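Local coordinates for protein mialostatin (Ixodes ricinus, PDB 6ZTK) that inhibits cysteine cathepsins of the tick midgut and of the host, restraining the proteolysis of blood proteins, at residues 46-54 with 127-135; 58-69 with 82-93. One frame throughout, in Å; residues are numbered along the deposited sequence. Where two conformers were deposited one is given.

Contact 1 (46-54 with 127-135). With TRT (fragment of triton X-100), chain C; SO4 (sulfate ion), chain D.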
loop_
_atom_site.group_PDB
_atom_site.type_symbol
_atom_site.label_atom_id
_atom_site.label_comp_id
_atom_site.label_asym_id
_atom_site.label_seq_id
_atom_site.Cartn_x
_atom_site.Cartn_y
_atom_site.Cartn_z
ATOM N N LEU A 46 2.289 2.981 5.729
ATOM C CA LEU A 46 1.443 3.673 4.746
ATOM C C LEU A 46 1.109 2.774 3.556
ATOM O O LEU A 46 0.000 2.887 2.994
ATOM C CB LEU A 46 2.134 4.963 4.279
ATOM C CG LEU A 46 2.168 6.044 5.326
ATOM C CD1 LEU A 46 3.112 7.159 4.896
ATOM C CD2 LEU A 46 0.761 6.586 5.492
ATOM N N ALA A 47 2.026 1.925 3.100
ATOM C CA ALA A 47 1.694 0.978 2.023
ATOM C C ALA A 47 0.618 -0.003 2.439
ATOM O O ALA A 47 -0.286 -0.304 1.676
ATOM C CB ALA A 47 2.967 0.284 1.550
ATOM N N HIS A 48 0.706 -0.489 3.681
ATOM C CA HIS A 48 -0.350 -1.383 4.205
ATOM C C HIS A 48 -1.679 -0.604 4.279
ATOM O O HIS A 48 -2.721 -1.168 3.931
ATOM C CB HIS A 48 0.047 -1.959 5.551
ATOM C CG HIS A 48 0.968 -3.129 5.424
ATOM N ND1 HIS A 48 0.523 -4.381 5.006
ATOM C CD2 HIS A 48 2.302 -3.246 5.641
ATOM C CE1 HIS A 48 1.589 -5.188 4.904
ATOM N NE2 HIS A 48 2.686 -4.521 5.263
ATOM N N TYR A 49 -1.619 0.662 4.682
ATOM C CA TYR A 49 -2.853 1.467 4.668
ATOM C C TYR A 49 -3.448 1.467 3.252
ATOM O O TYR A 49 -4.627 1.229 3.033
ATOM C CB TYR A 49 -2.671 2.872 5.211
ATOM C CG TYR A 49 -3.924 3.653 5.039
ATOM C CD1 TYR A 49 -5.059 3.393 5.799
ATOM C CD2 TYR A 49 -3.996 4.658 4.083
ATOM C CE1 TYR A 49 -6.240 4.122 5.598
ATOM C CE2 TYR A 49 -5.152 5.391 3.912
ATOM C CZ TYR A 49 -6.280 5.080 4.615
ATOM O OH TYR A 49 -7.431 5.836 4.395
ATOM N N ALA A 50 -2.609 1.739 2.241
ATOM C CA ALA A 50 -3.091 1.848 0.868
ATOM C C ALA A 50 -3.773 0.553 0.467
ATOM O O ALA A 50 -4.841 0.542 -0.110
ATOM C CB ALA A 50 -1.929 2.176 -0.052
ATOM N N VAL A 51 -3.126 -0.608 0.686
ATOM C CA VAL A 51 -3.724 -1.914 0.232
ATOM C C VAL A 51 -5.036 -2.172 0.972
ATOM O O VAL A 51 -5.938 -2.751 0.353
ATOM C CB VAL A 51 -2.820 -3.167 0.374
ATOM C CG1 VAL A 51 -1.543 -3.004 -0.403
ATOM C CG2 VAL A 51 -2.564 -3.663 1.777
ATOM N N SER A 52 -5.150 -1.672 2.181
ATOM C CA SER A 52 -6.384 -1.912 2.997
ATOM C C SER A 52 -7.578 -1.211 2.348
ATOM O O SER A 52 -8.723 -1.570 2.705
ATOM C CB SER A 52 -6.215 -1.468 4.385
ATOM O OG SER A 52 -6.355 -0.094 4.612
ATOM N N THR A 53 -7.367 -0.215 1.486
ATOM C CA THR A 53 -8.483 0.572 0.883
ATOM C C THR A 53 -8.994 -0.082 -0.399
ATOM O O THR A 53 -9.960 0.426 -1.006
ATOM C CB THR A 53 -8.051 2.024 0.650
ATOM O OG1 THR A 53 -7.122 2.038 -0.459
ATOM C CG2 THR A 53 -7.501 2.699 1.866
ATOM N N GLN A 54 -8.360 -1.163 -0.916
ATOM C CA GLN A 54 -8.625 -1.691 -2.249
ATOM C C GLN A 54 -9.449 -2.963 -2.166
ATOM O O GLN A 54 -8.922 -4.038 -1.808
ATOM C CB GLN A 54 -7.314 -1.823 -2.988
ATOM C CG GLN A 54 -6.544 -0.518 -3.061
ATOM C CD GLN A 54 -7.268 0.512 -3.913
ATOM O OE1 GLN A 54 -7.545 0.262 -5.076
ATOM N NE2 GLN A 54 -7.595 1.621 -3.320
ATOM N N ILE A 127 -5.055 12.879 9.451
ATOM C CA ILE A 127 -5.806 12.542 8.203
ATOM C C ILE A 127 -4.895 11.813 7.222
ATOM O O ILE A 127 -3.731 12.206 7.074
ATOM C CB ILE A 127 -6.321 13.813 7.547
ATOM C CG1 ILE A 127 -7.484 14.403 8.343
ATOM C CG2 ILE A 127 -6.690 13.608 6.069
ATOM C CD1 ILE A 127 -8.087 15.557 7.629
ATOM N N LYS A 128 -5.397 10.725 6.620
ATOM C CA LYS A 128 -4.690 9.984 5.564
ATOM C C LYS A 128 -5.750 9.602 4.544
ATOM O O LYS A 128 -6.832 9.089 4.930
ATOM C CB LYS A 128 -4.062 8.639 5.957
ATOM C CG LYS A 128 -3.038 8.564 7.053
ATOM C CD LYS A 128 -2.550 7.128 7.210
ATOM C CE LYS A 128 -3.613 6.124 7.575
ATOM N NZ LYS A 128 -3.686 5.916 9.039
ATOM N N ARG A 129 -5.472 9.844 3.259
ATOM C CA ARG A 129 -6.421 9.568 2.170
ATOM C C ARG A 129 -5.645 9.044 0.974
ATOM O O ARG A 129 -4.702 9.691 0.535
ATOM C CB ARG A 129 -7.172 10.836 1.745
ATOM C CG ARG A 129 -8.008 10.706 0.483
ATOM C CD ARG A 129 -8.597 12.071 0.161
ATOM N NE ARG A 129 -9.431 12.125 -1.024
ATOM C CZ ARG A 129 -10.184 13.180 -1.336
ATOM N NH1 ARG A 129 -10.170 14.241 -0.544
ATOM N NH2 ARG A 129 -10.923 13.175 -2.433
ATOM N N VAL A 130 -6.070 7.901 0.466
ATOM C CA VAL A 130 -5.484 7.407 -0.799
ATOM C C VAL A 130 -6.018 8.230 -1.960
ATOM O O VAL A 130 -7.238 8.231 -2.183
ATOM C CB VAL A 130 -5.778 5.919 -1.008
ATOM C CG1 VAL A 130 -5.279 5.465 -2.375
ATOM C CG2 VAL A 130 -5.151 5.083 0.088
ATOM N N LEU A 131 -5.139 8.890 -2.691
ATOM C CA LEU A 131 -5.578 9.655 -3.894
ATOM C C LEU A 131 -5.570 8.798 -5.153
ATOM O O LEU A 131 -6.358 9.041 -6.064
ATOM C CB LEU A 131 -4.645 10.836 -4.099
ATOM C CG LEU A 131 -4.577 11.872 -2.987
ATOM C CD1 LEU A 131 -3.639 13.006 -3.400
ATOM C CD2 LEU A 131 -5.969 12.381 -2.691
ATOM N N SER A 132 -4.664 7.832 -5.239
ATOM C CA SER A 132 -4.534 6.997 -6.432
ATOM C C SER A 132 -3.999 5.624 -6.013
ATOM O O SER A 132 -3.264 5.553 -5.013
ATOM C CB SER A 132 -3.631 7.651 -7.467
ATOM O OG SER A 132 -2.337 7.734 -7.011
ATOM N N TYR A 133 -4.341 4.614 -6.807
ATOM C CA TYR A 133 -3.792 3.235 -6.588
ATOM C C TYR A 133 -3.893 2.534 -7.917
ATOM O O TYR A 133 -5.030 2.328 -8.420
ATOM C CB TYR A 133 -4.573 2.541 -5.471
ATOM C CG TYR A 133 -4.001 1.204 -5.051
ATOM C CD1 TYR A 133 -4.149 0.068 -5.835
ATOM C CD2 TYR A 133 -3.402 1.089 -3.820
ATOM C CE1 TYR A 133 -3.651 -1.156 -5.402
ATOM C CE2 TYR A 133 -2.915 -0.143 -3.355
ATOM C CZ TYR A 133 -3.028 -1.239 -4.173
ATOM O OH TYR A 133 -2.545 -2.453 -3.704
ATOM N N HIS A 134 -2.761 2.197 -8.512
ATOM C CA HIS A 134 -2.764 1.509 -9.802
ATOM C C HIS A 134 -1.663 0.461 -9.843
ATOM O O HIS A 134 -0.590 0.755 -9.363
ATOM C CB HIS A 134 -2.580 2.505 -10.945
ATOM C CG HIS A 134 -2.621 1.855 -12.282
ATOM N ND1 HIS A 134 -1.455 1.523 -12.977
ATOM C CD2 HIS A 134 -3.659 1.409 -13.021
ATOM C CE1 HIS A 134 -1.805 0.938 -14.117
ATOM N NE2 HIS A 134 -3.120 0.839 -14.152
ATOM N N CYS A 135 -1.962 -0.656 -10.493
ATOM C CA CYS A 135 -0.999 -1.766 -10.541
ATOM C C CYS A 135 -0.847 -2.287 -11.946
ATOM O O CYS A 135 -1.744 -2.175 -12.782
ATOM C CB CYS A 135 -1.388 -2.926 -9.640
ATOM S SG CYS A 135 -1.916 -2.406 -7.986
HETATM O O24 TRT C . -12.421 15.796 -3.766
HETATM C C23 TRT C . -11.890 15.858 -2.474
HETATM C C22 TRT C . -11.354 14.487 -2.145
HETATM O O21 TRT C . -9.984 14.568 -1.758
HETATM C C20 TRT C . -9.055 14.472 -2.832
HETATM C C19 TRT C . -8.135 15.674 -2.810
HETATM O O18 TRT C . -7.484 15.761 -1.549
HETATM C C17 TRT C . -6.943 17.057 -1.266
HETATM C C16 TRT C . -5.495 17.189 -1.721
HETATM O O15 TRT C . -5.270 16.351 -2.863
HETATM C C12 TRT C . -4.175 16.589 -3.667
HETATM C C13 TRT C . -2.934 16.948 -3.170
HETATM C C14 TRT C . -1.870 17.162 -4.037
HETATM C C11 TRT C . -4.333 16.408 -5.025
HETATM C C10 TRT C . -3.258 16.593 -5.873
HETATM C C9 TRT C . -2.014 17.002 -5.418
HETATM C C6 TRT C . -0.878 17.324 -6.403
HETATM C C8 TRT C . -1.047 18.839 -6.536
HETATM C C7 TRT C . -1.052 16.743 -7.815
HETATM C C5 TRT C . 0.552 17.168 -5.821
HETATM C C1 TRT C . 1.257 15.805 -5.660
HETATM C C2 TRT C . 1.789 15.358 -7.016
HETATM C C4 TRT C . 0.308 14.750 -5.126
HETATM C C3 TRT C . 2.422 15.950 -4.675
HETATM S S SO4 D . 6.063 -4.888 5.213
HETATM O O1 SO4 D . 4.930 -5.516 4.572
HETATM O O2 SO4 D . 6.803 -4.090 4.254
HETATM O O3 SO4 D . 6.914 -5.927 5.731
HETATM O O4 SO4 D . 5.625 -4.041 6.306
HETATM O O HOH W 1 -8.257 6.554 1.748
HETATM O O HOH W 2 -8.304 7.127 6.812
HETATM O O HOH W 3 -7.763 2.232 -7.308
#
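In the cystatin fold one helix lies across the concave face of an antiparallel sheet, and here its last turns, with Thr53 and Gln54 beyond, meet the edge strand 127-135. The segment axes come within 8.9 Å and cross at -64°. Two aromatic rings carry the contact. Lys128 is bent at its third and fourth torsions, which lays CE over the centre of the Tyr49 ring, 3.6 Å from the centroid. Its NZ lies over the same face at 4.7 Å, a cation-pi contact at the exposed rim; Thr53 CG2 lies over the opposite face, toward the ring's rim. The Tyr49 hydroxyl shares one water with Val130 N and another with Lys128 O, so water links the ring's polar end to the strand backbone. Val130 CG2 touches both Tyr49 CE2, at 3.8 Å, and Thr53 OG1, at 3.7 Å. Opposite Tyr133, Gln54 folds back at its second torsion (-66°) and lays its amide nearly flat on the Tyr133 ring, the planes 14° apart and CG 3.4 Å from the centroid. Gln54 NE2 donates an almost straight 2.9 Å bond to Thr53 OG1, which itself donates to Ala50 O; this bond, with a water joining Gln54 OE1 to Tyr133 O, would hold the amide's rotation. Tyr133 OH reaches Val51 CG1 at 3.5 Å. This is the helix-on-sheet packing of the cystatin fold, made at the sheet's last strand.

Contact 2 (58-69 with 82-93)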
loop_
_atom_site.group_PDB
_atom_site.type_symbol
_atom_site.label_atom_id
_atom_site.label_comp_id
_atom_site.label_asym_id
_atom_site.label_seq_id
_atom_site.Cartn_x
_atom_site.Cartn_y
_atom_site.Cartn_z
ATOM N N ARG A 58 -12.583 -7.976 -5.688
ATOM C CA ARG A 58 -11.746 -8.942 -4.974
ATOM C C ARG A 58 -12.595 -9.781 -4.029
ATOM O O ARG A 58 -13.683 -9.336 -3.626
ATOM C CB ARG A 58 -10.675 -8.244 -4.137
ATOM C CG ARG A 58 -9.628 -7.432 -4.908
ATOM C CD ARG A 58 -8.787 -6.666 -3.904
ATOM N NE ARG A 58 -7.613 -6.013 -4.478
ATOM C CZ ARG A 58 -7.612 -4.900 -5.179
ATOM N NH1 ARG A 58 -8.714 -4.208 -5.357
ATOM N NH2 ARG A 58 -6.466 -4.410 -5.634
ATOM N N GLU A 59 -12.120 -10.967 -3.670
ATOM C CA GLU A 59 -12.637 -11.724 -2.506
ATOM C C GLU A 59 -11.736 -11.488 -1.312
ATOM O O GLU A 59 -12.205 -11.322 -0.173
ATOM C CB GLU A 59 -12.689 -13.211 -2.853
ATOM C CG GLU A 59 -12.954 -14.055 -1.627
ATOM C CD GLU A 59 -13.157 -15.533 -1.872
ATOM O OE1 GLU A 59 -12.818 -15.980 -2.977
ATOM O OE2 GLU A 59 -13.628 -16.182 -0.933
ATOM N N TYR A 60 -10.431 -11.456 -1.557
ATOM C CA TYR A 60 -9.411 -11.295 -0.523
ATOM C C TYR A 60 -8.735 -9.929 -0.594
ATOM O O TYR A 60 -8.475 -9.440 -1.718
ATOM C CB TYR A 60 -8.311 -12.371 -0.614
ATOM C CG TYR A 60 -8.785 -13.783 -0.444
ATOM C CD1 TYR A 60 -9.223 -14.543 -1.516
ATOM C CD2 TYR A 60 -8.780 -14.323 0.810
ATOM C CE1 TYR A 60 -9.651 -15.849 -1.335
ATOM C CE2 TYR A 60 -9.204 -15.638 1.006
ATOM C CZ TYR A 60 -9.628 -16.391 -0.066
ATOM O OH TYR A 60 -10.034 -17.688 0.171
ATOM N N TYR A 61 -8.417 -9.336 0.562
ATOM C CA TYR A 61 -7.439 -8.240 0.581
ATOM C C TYR A 61 -6.132 -8.680 -0.092
ATOM O O TYR A 61 -5.676 -9.824 0.132
ATOM C CB TYR A 61 -7.159 -7.688 1.974
ATOM C CG TYR A 61 -8.297 -6.912 2.574
ATOM C CD1 TYR A 61 -8.584 -5.629 2.152
ATOM C CD2 TYR A 61 -9.046 -7.455 3.592
ATOM C CE1 TYR A 61 -9.617 -4.895 2.741
ATOM C CE2 TYR A 61 -10.075 -6.759 4.193
ATOM C CZ TYR A 61 -10.370 -5.472 3.744
ATOM O OH TYR A 61 -11.426 -4.776 4.313
ATOM N N ASP A 62 -5.530 -7.778 -0.873
ATOM C CA ASP A 62 -4.071 -7.918 -1.103
ATOM C C ASP A 62 -3.310 -7.602 0.167
ATOM O O ASP A 62 -3.798 -6.894 1.094
ATOM C CB ASP A 62 -3.634 -7.031 -2.265
ATOM C CG ASP A 62 -4.153 -7.572 -3.549
ATOM O OD1 ASP A 62 -4.237 -8.840 -3.707
ATOM O OD2 ASP A 62 -4.581 -6.675 -4.366
ATOM N N THR A 63 -2.011 -7.963 0.185
ATOM C CA THR A 63 -1.088 -7.474 1.181
ATOM C C THR A 63 0.235 -7.100 0.513
ATOM O O THR A 63 0.412 -7.441 -0.663
ATOM C CB THR A 63 -0.912 -8.465 2.353
ATOM O OG1 THR A 63 -0.218 -7.810 3.402
ATOM C CG2 THR A 63 -0.168 -9.728 1.964
ATOM N N VAL A 64 1.013 -6.327 1.213
ATOM C CA VAL A 64 2.334 -5.818 0.730
ATOM C C VAL A 64 3.396 -6.892 0.924
ATOM O O VAL A 64 3.550 -7.401 2.095
ATOM C CB VAL A 64 2.744 -4.539 1.439
ATOM C CG1 VAL A 64 4.036 -4.014 0.848
ATOM C CG2 VAL A 64 1.683 -3.455 1.358
ATOM N N LEU A 65 4.139 -7.181 -0.144
ATOM C CA LEU A 65 5.383 -8.009 0.006
ATOM C C LEU A 65 6.600 -7.139 0.241
ATOM O O LEU A 65 7.318 -7.329 1.258
ATOM C CB LEU A 65 5.574 -8.868 -1.227
ATOM C CG LEU A 65 4.617 -10.019 -1.418
ATOM C CD1 LEU A 65 4.817 -10.677 -2.768
ATOM C CD2 LEU A 65 4.784 -11.055 -0.282
ATOM N N GLU A 66 6.837 -6.135 -0.587
ATOM C CA GLU A 66 8.030 -5.297 -0.453
ATOM C C GLU A 66 7.697 -3.855 -0.859
ATOM O O GLU A 66 7.104 -3.669 -1.942
ATOM C CB GLU A 66 9.134 -5.843 -1.349
ATOM C CG GLU A 66 10.432 -5.117 -1.241
ATOM C CD GLU A 66 11.561 -5.742 -2.055
ATOM O OE1 GLU A 66 11.299 -6.703 -2.814
ATOM O OE2 GLU A 66 12.683 -5.181 -2.011
ATOM N N LEU A 67 8.146 -2.913 -0.044
ATOM C CA LEU A 67 8.141 -1.486 -0.446
ATOM C C LEU A 67 9.398 -1.258 -1.252
ATOM O O LEU A 67 10.543 -1.425 -0.721
ATOM C CB LEU A 67 8.025 -0.608 0.789
ATOM C CG LEU A 67 7.994 0.889 0.538
ATOM C CD1 LEU A 67 6.815 1.305 -0.337
ATOM C CD2 LEU A 67 7.929 1.637 1.853
ATOM N N LEU A 68 9.231 -0.862 -2.485
ATOM C CA LEU A 68 10.359 -0.669 -3.421
ATOM C C LEU A 68 10.874 0.744 -3.408
ATOM O O LEU A 68 12.091 0.941 -3.573
ATOM C CB LEU A 68 9.933 -1.041 -4.825
ATOM C CG LEU A 68 9.473 -2.474 -5.040
ATOM C CD1 LEU A 68 8.913 -2.631 -6.424
ATOM C CD2 LEU A 68 10.622 -3.468 -4.834
ATOM N N GLU A 69 9.968 1.725 -3.389
ATOM C CA GLU A 69 10.327 3.134 -3.565
ATOM C C GLU A 69 9.338 3.997 -2.786
ATOM O O GLU A 69 8.168 3.671 -2.748
ATOM C CB GLU A 69 10.336 3.573 -5.017
ATOM C CG GLU A 69 10.875 4.962 -5.275
ATOM C CD GLU A 69 10.969 5.342 -6.754
ATOM O OE1 GLU A 69 10.562 4.519 -7.654
ATOM O OE2 GLU A 69 11.336 6.536 -7.001
ATOM N N LEU A 82 4.189 5.848 -3.220
ATOM C CA LEU A 82 4.732 4.530 -2.801
ATOM C C LEU A 82 4.668 3.569 -3.969
ATOM O O LEU A 82 3.604 3.428 -4.606
ATOM C CB LEU A 82 3.897 4.007 -1.643
ATOM C CG LEU A 82 3.728 4.955 -0.471
ATOM C CD1 LEU A 82 2.806 4.294 0.571
ATOM C CD2 LEU A 82 5.036 5.290 0.155
ATOM N N LYS A 83 5.765 2.835 -4.171
ATOM C CA LYS A 83 5.778 1.742 -5.155
ATOM C C LYS A 83 6.106 0.440 -4.450
ATOM O O LYS A 83 7.077 0.437 -3.717
ATOM C CB LYS A 83 6.808 1.995 -6.249
ATOM C CG LYS A 83 6.818 0.911 -7.316
ATOM C CD LYS A 83 7.979 1.155 -8.300
ATOM C CE LYS A 83 8.051 0.056 -9.338
ATOM N NZ LYS A 83 9.214 0.286 -10.244
ATOM N N PHE A 84 5.232 -0.537 -4.550
ATOM C CA PHE A 84 5.378 -1.754 -3.745
ATOM C C PHE A 84 4.790 -2.938 -4.457
ATOM O O PHE A 84 3.876 -2.811 -5.277
ATOM C CB PHE A 84 4.710 -1.523 -2.378
ATOM C CG PHE A 84 3.307 -1.002 -2.433
ATOM C CD1 PHE A 84 2.196 -1.839 -2.487
ATOM C CD2 PHE A 84 3.132 0.350 -2.460
ATOM C CE1 PHE A 84 0.907 -1.343 -2.589
ATOM C CE2 PHE A 84 1.857 0.861 -2.584
ATOM C CZ PHE A 84 0.746 0.016 -2.641
ATOM N N THR A 85 5.291 -4.124 -4.156
ATOM C CA THR A 85 4.712 -5.363 -4.683
ATOM C C THR A 85 3.612 -5.886 -3.755
ATOM O O THR A 85 3.719 -5.673 -2.527
ATOM C CB THR A 85 5.805 -6.437 -4.903
ATOM O OG1 THR A 85 6.489 -6.603 -3.664
ATOM C CG2 THR A 85 6.736 -6.008 -5.995
ATOM N N THR A 86 2.617 -6.532 -4.303
ATOM C CA THR A 86 1.494 -7.111 -3.562
ATOM C C THR A 86 1.294 -8.581 -3.961
ATOM O O THR A 86 1.732 -9.010 -5.055
ATOM C CB THR A 86 0.176 -6.327 -3.715
ATOM O OG1 THR A 86 -0.304 -6.419 -5.056
ATOM C CG2 THR A 86 0.379 -4.884 -3.308
ATOM N N THR A 87 0.515 -9.279 -3.165
ATOM C CA THR A 87 0.030 -10.639 -3.460
ATOM C C THR A 87 -1.263 -10.823 -2.667
ATOM O O THR A 87 -1.496 -10.031 -1.746
ATOM C CB THR A 87 1.121 -11.653 -3.074
ATOM O OG1 THR A 87 0.859 -12.889 -3.769
ATOM C CG2 THR A 87 1.289 -11.795 -1.602
ATOM N N GLN A 88 -2.043 -11.823 -3.051
ATOM C CA GLN A 88 -3.321 -12.101 -2.373
ATOM C C GLN A 88 -3.034 -12.436 -0.915
ATOM O O GLN A 88 -2.119 -13.274 -0.628
ATOM C CB GLN A 88 -4.037 -13.234 -3.095
ATOM C CG GLN A 88 -5.450 -13.489 -2.607
ATOM C CD GLN A 88 -6.095 -14.584 -3.433
ATOM O OE1 GLN A 88 -6.482 -14.354 -4.594
ATOM N NE2 GLN A 88 -6.184 -15.759 -2.851
ATOM N N SER A 89 -3.781 -11.841 0.022
ATOM C CA SER A 89 -3.690 -12.203 1.452
ATOM C C SER A 89 -4.710 -13.310 1.736
ATOM O O SER A 89 -5.525 -13.639 0.886
ATOM C CB SER A 89 -3.935 -11.063 2.415
ATOM O OG SER A 89 -5.343 -10.839 2.601
ATOM N N THR A 90 -4.642 -13.813 2.955
ATOM C CA THR A 90 -5.616 -14.826 3.448
ATOM C C THR A 90 -6.864 -14.198 4.038
ATOM O O THR A 90 -7.716 -14.976 4.507
ATOM C CB THR A 90 -4.935 -15.710 4.490
ATOM O OG1 THR A 90 -4.484 -14.903 5.567
ATOM C CG2 THR A 90 -3.802 -16.489 3.847
ATOM N N CYS A 91 -6.972 -12.882 4.091
ATOM C CA CYS A 91 -8.130 -12.187 4.718
ATOM C C CYS A 91 -9.257 -12.018 3.687
ATOM O O CYS A 91 -9.088 -11.270 2.686
ATOM C CB CYS A 91 -7.790 -10.815 5.213
ATOM S SG CYS A 91 -6.847 -10.767 6.759
ATOM N N LYS A 92 -10.421 -12.643 3.913
ATOM C CA LYS A 92 -11.613 -12.424 3.072
ATOM C C LYS A 92 -12.213 -11.068 3.461
ATOM O O LYS A 92 -12.476 -10.809 4.621
ATOM C CB LYS A 92 -12.649 -13.533 3.285
ATOM C CG LYS A 92 -12.225 -14.827 2.664
ATOM C CD LYS A 92 -13.192 -15.938 2.933
ATOM C CE LYS A 92 -12.745 -17.223 2.275
ATOM N NZ LYS A 92 -13.712 -18.296 2.604
ATOM N N ILE A 93 -12.455 -10.217 2.479
ATOM C CA ILE A 93 -12.968 -8.848 2.779
ATOM C C ILE A 93 -14.378 -8.898 3.432
ATOM O O ILE A 93 -14.652 -8.128 4.332
ATOM C CB ILE A 93 -13.010 -8.101 1.446
ATOM C CG1 ILE A 93 -11.601 -7.875 0.911
ATOM C CG2 ILE A 93 -13.793 -6.787 1.561
ATOM C CD1 ILE A 93 -11.540 -7.572 -0.570
HETATM O O HOH W 4 -13.135 -6.243 5.734
HETATM O O HOH W 5 -2.733 -4.840 -5.232
HETATM O O HOH W 6 8.890 -7.958 -4.082
#
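Ile93 CG1 sits over the centre of one face of the Tyr61 ring, 3.6 Å from the centroid, while Cys91 CB lies at the ring's edge, in plane. The Tyr60 ring has Thr90 O at its edge; the Gln88 amide crosses obliquely, its plane within 13° of the ring's, with Gln88 NE2 3.5 Å from Tyr60 CD1, and Lys92 runs alongside, CG against CE2. The Arg58 guanidinium takes Asp62 OD2 at its edge, NE and NH2 both donating to that one oxygen in a salt bridge, and a water joins the same OD2 to Thr86 OG1. From here the strands pair antiparallel all the way to Glu69 and Lys83. Ser89 grips Tyr61 O twice, through its backbone N and through OG at 2.7 Å. OG stands between its own N and carbonyl carbon (chi1 82°), where it also accepts from Cys91 N, an ST turn at the corner of the strand. At the other end Leu68 N and Glu69 N both donate to Lys83 O, at 2.8 and 3.2 Å, a classic beta bulge; a second bulge falls between Tyr60 and Asp62. Val64 CG1 and Leu67 CD1 close on Phe84 CB, each at 4.1 Å. Helix 41-52 covers the apolar part of this face, with His48 and Val51 on Val64 and Phe43 on Leu67, while strand 113-122 flanks the far side of 82-89 and Cys91 is disulfide-bonded to Cys104.

Along the chain contact 2 is nested inside contact 1: helix 41-52 comes first, the hairpin of strands 60-74 and 78-92 follows, then strand 113-122, and the edge strand 127-136 comes last. The two centres lie about 11 Å apart; both contacts belong to the same antiparallel sheet, and helix 41-52, part of contact 1, packs on contact 2. They touch directly where the helix rests on the hairpin: Ala47 N is 3.6 Å from Leu82 CD1, and Ser52 O is 3.4 Å from Tyr61 CE1. One helix thus packs on both the central hairpin and the last strand, tying early and late parts of the chain into the single compact domain of a cystatin inhibitor.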